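Local coordinates for putative TOXIN related protein (Parabacteroides distasonis ATCC 8503, PDB 3K0Y), which is of unknown function but combines an N-terminal NigD-like OB domain with a C-terminal NigD-like beta sandwich, at residues A16-E21 with Y26-D31. Sequence-based numbering, arbitrary orientation.
Sequences ATVVPE and YYLRLD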
loop_
_atom_site.group_PDB
_atom_site.type_symbol
_atom_site.label_atom_id
_atom_site.label_comp_id
_atom_site.label_asym_id
_atom_site.label_seq_id
_atom_site.Cartn_x
_atom_site.Cartn_y
_atom_site.Cartn_z
ATOM N N ALA A 16 -5.730 2.795 7.618
ATOM C CA ALA A 16 -6.776 3.710 7.160
ATOM C C ALA A 16 -6.226 4.668 6.125
ATOM O O ALA A 16 -5.039 5.027 6.167
ATOM C CB ALA A 16 -7.309 4.552 8.320
ATOM N N THR A 17 -7.111 5.154 5.271
ATOM C CA THR A 17 -6.806 6.288 4.425
ATOM C C THR A 17 -7.226 7.594 5.095
ATOM O O THR A 17 -8.329 7.725 5.587
ATOM C CB THR A 17 -7.453 6.166 3.059
ATOM O OG1 THR A 17 -7.134 4.870 2.518
ATOM C CG2 THR A 17 -6.970 7.360 2.094
ATOM N N VAL A 18 -6.294 8.542 5.122
ATOM C CA VAL A 18 -6.527 9.859 5.634
ATOM C C VAL A 18 -7.241 10.685 4.565
ATOM O O VAL A 18 -6.753 10.835 3.447
ATOM C CB VAL A 18 -5.180 10.581 6.009
ATOM C CG1 VAL A 18 -5.460 12.045 6.438
ATOM C CG2 VAL A 18 -4.420 9.869 7.134
ATOM N N VAL A 19 -8.382 11.248 4.894
ATOM C CA VAL A 19 -9.031 12.135 3.926
ATOM C C VAL A 19 -9.147 13.545 4.479
ATOM O O VAL A 19 -9.970 13.781 5.344
ATOM C CB VAL A 19 -10.427 11.609 3.505
ATOM C CG1 VAL A 19 -10.977 12.489 2.396
ATOM C CG2 VAL A 19 -10.331 10.132 3.042
ATOM N N PRO A 20 -8.312 14.481 3.993
ATOM C CA PRO A 20 -8.399 15.899 4.436
ATOM C C PRO A 20 -9.743 16.572 4.187
ATOM O O PRO A 20 -10.518 16.106 3.372
ATOM C CB PRO A 20 -7.331 16.590 3.590
ATOM C CG PRO A 20 -6.339 15.500 3.282
ATOM C CD PRO A 20 -7.175 14.283 3.070
ATOM N N GLU A 21 -9.990 17.684 4.874
ATOM C CA GLU A 21 -11.146 18.552 4.583
ATOM C C GLU A 21 -10.834 20.058 4.614
ATOM O O GLU A 21 -11.291 20.811 3.749
ATOM C CB GLU A 21 -12.258 18.260 5.576
ATOM C CG GLU A 21 -12.902 16.905 5.388
ATOM C CD GLU A 21 -13.879 16.607 6.487
ATOM O OE1 GLU A 21 -13.521 16.886 7.657
ATOM O OE2 GLU A 21 -14.994 16.106 6.190
ATOM N N TYR A 26 -9.555 16.178 9.166
ATOM C CA TYR A 26 -9.542 14.986 8.314
ATOM C C TYR A 26 -10.445 13.923 8.885
ATOM O O TYR A 26 -10.683 13.886 10.087
ATOM C CB TYR A 26 -8.104 14.439 8.204
ATOM C CG TYR A 26 -7.538 13.878 9.500
ATOM C CD1 TYR A 26 -6.979 14.709 10.480
ATOM C CD2 TYR A 26 -7.583 12.513 9.753
ATOM C CE1 TYR A 26 -6.465 14.186 11.679
ATOM C CE2 TYR A 26 -7.073 11.971 10.939
ATOM C CZ TYR A 26 -6.513 12.811 11.891
ATOM O OH TYR A 26 -6.024 12.242 13.041
ATOM N N TYR A 27 -10.944 13.045 8.026
ATOM C CA TYR A 27 -11.538 11.795 8.522
ATOM C C TYR A 27 -10.751 10.597 7.989
ATOM O O TYR A 27 -9.849 10.758 7.192
ATOM C CB TYR A 27 -13.035 11.714 8.238
ATOM C CG TYR A 27 -13.437 11.517 6.809
ATOM C CD1 TYR A 27 -13.567 10.251 6.278
ATOM C CD2 TYR A 27 -13.744 12.594 6.007
ATOM C CE1 TYR A 27 -13.963 10.066 4.995
ATOM C CE2 TYR A 27 -14.149 12.422 4.715
ATOM C CZ TYR A 27 -14.260 11.162 4.215
ATOM O OH TYR A 27 -14.652 10.985 2.921
ATOM N N LEU A 28 -11.058 9.416 8.485
ATOM C CA LEU A 28 -10.318 8.206 8.136
ATOM C C LEU A 28 -11.236 7.242 7.452
ATOM O O LEU A 28 -12.356 7.023 7.936
ATOM C CB LEU A 28 -9.755 7.547 9.387
ATOM C CG LEU A 28 -8.727 8.392 10.123
ATOM C CD1 LEU A 28 -8.590 7.869 11.525
ATOM C CD2 LEU A 28 -7.392 8.374 9.397
ATOM N N ARG A 29 -10.769 6.653 6.351
ATOM C CA ARG A 29 -11.536 5.645 5.598
ATOM C C ARG A 29 -10.914 4.245 5.767
ATOM O O ARG A 29 -9.764 4.035 5.432
ATOM C CB ARG A 29 -11.621 6.036 4.113
ATOM C CG ARG A 29 -12.649 5.183 3.352
ATOM C CD ARG A 29 -13.075 5.774 2.040
ATOM N NE ARG A 29 -11.926 5.943 1.157
ATOM C CZ ARG A 29 -11.456 7.109 0.709
ATOM N NH1 ARG A 29 -12.052 8.241 1.001
ATOM N NH2 ARG A 29 -10.379 7.128 -0.055
ATOM N N LEU A 30 -11.661 3.299 6.315
ATOM C CA LEU A 30 -11.134 1.971 6.575
ATOM C C LEU A 30 -11.234 1.135 5.307
ATOM O O LEU A 30 -11.933 1.541 4.381
ATOM C CB LEU A 30 -11.904 1.300 7.701
ATOM C CG LEU A 30 -11.829 1.924 9.087
ATOM C CD1 LEU A 30 -12.712 1.083 10.114
ATOM C CD2 LEU A 30 -10.390 2.021 9.534
ATOM N N ASP A 31 -10.534 -0.004 5.252
ATOM C CA ASP A 31 -10.628 -0.874 4.073
ATOM C C ASP A 31 -12.088 -1.314 3.758
ATOM O O ASP A 31 -12.509 -1.274 2.619
ATOM C CB ASP A 31 -9.724 -2.096 4.214
ATOM C CG ASP A 31 -8.224 -1.752 4.192
ATOM O OD1 ASP A 31 -7.814 -0.691 3.710
ATOM O OD2 ASP A 31 -7.433 -2.566 4.680
#
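Val19 and Tyr27 sit directly across from each other in an antiparallel beta hairpin, part of the curled sheet of the NigD-like N-terminal OB domain. Two backbone hydrogen bonds join them: Val19 N gives to Tyr27 O at 2.8 Å, and Tyr27 N returns one to Val19 O at 2.9 Å. Thr17, two residues before Val19, and Arg29, two after Tyr27, form the other hydrogen-bonded pair, the shorter of its bonds being Arg29 N to Thr17 O at 2.8 Å.

The side chains of these four residues share one face of the hairpin. With Tyr27 CG set between its own backbone N and carbonyl carbon (chi1 71°), the ring lies alongside Val19 and takes Val19 CB over its centre, 4.0 Å from the centroid, in a CH-pi contact. Glu21 OE2 approaches the same ring at its edge. Val19 CG2, the methyl anti to the carbonyl carbon, also meets Arg29 NH1 at 3.3 Å, a tight van der Waals contact in which the guanidinium comes to the methyl obliquely, while Thr17 CG2 touches Arg29 NH2. Asp117 ties this end together from outside, in a salt bridge with Arg29 NE and a hydrogen bond to Thr17 OG1; Arg53 is a second partner of that hydroxyl.

The opposite face carries Ala16, Val18, Tyr26 and Leu28, all buried. Here the two valine methyls divide the work: CG1 of Val18 packs obliquely against the Tyr26 ring, and CG2 goes to Leu28. Val56 of strand 52-62 and Ile76 of strand 74-88 continue this apolar layer toward the barrel interior expected of an OB fold, and Leu28 CD2 reaches back across the hairpin to lie 4.0 Å from Ala16 CB.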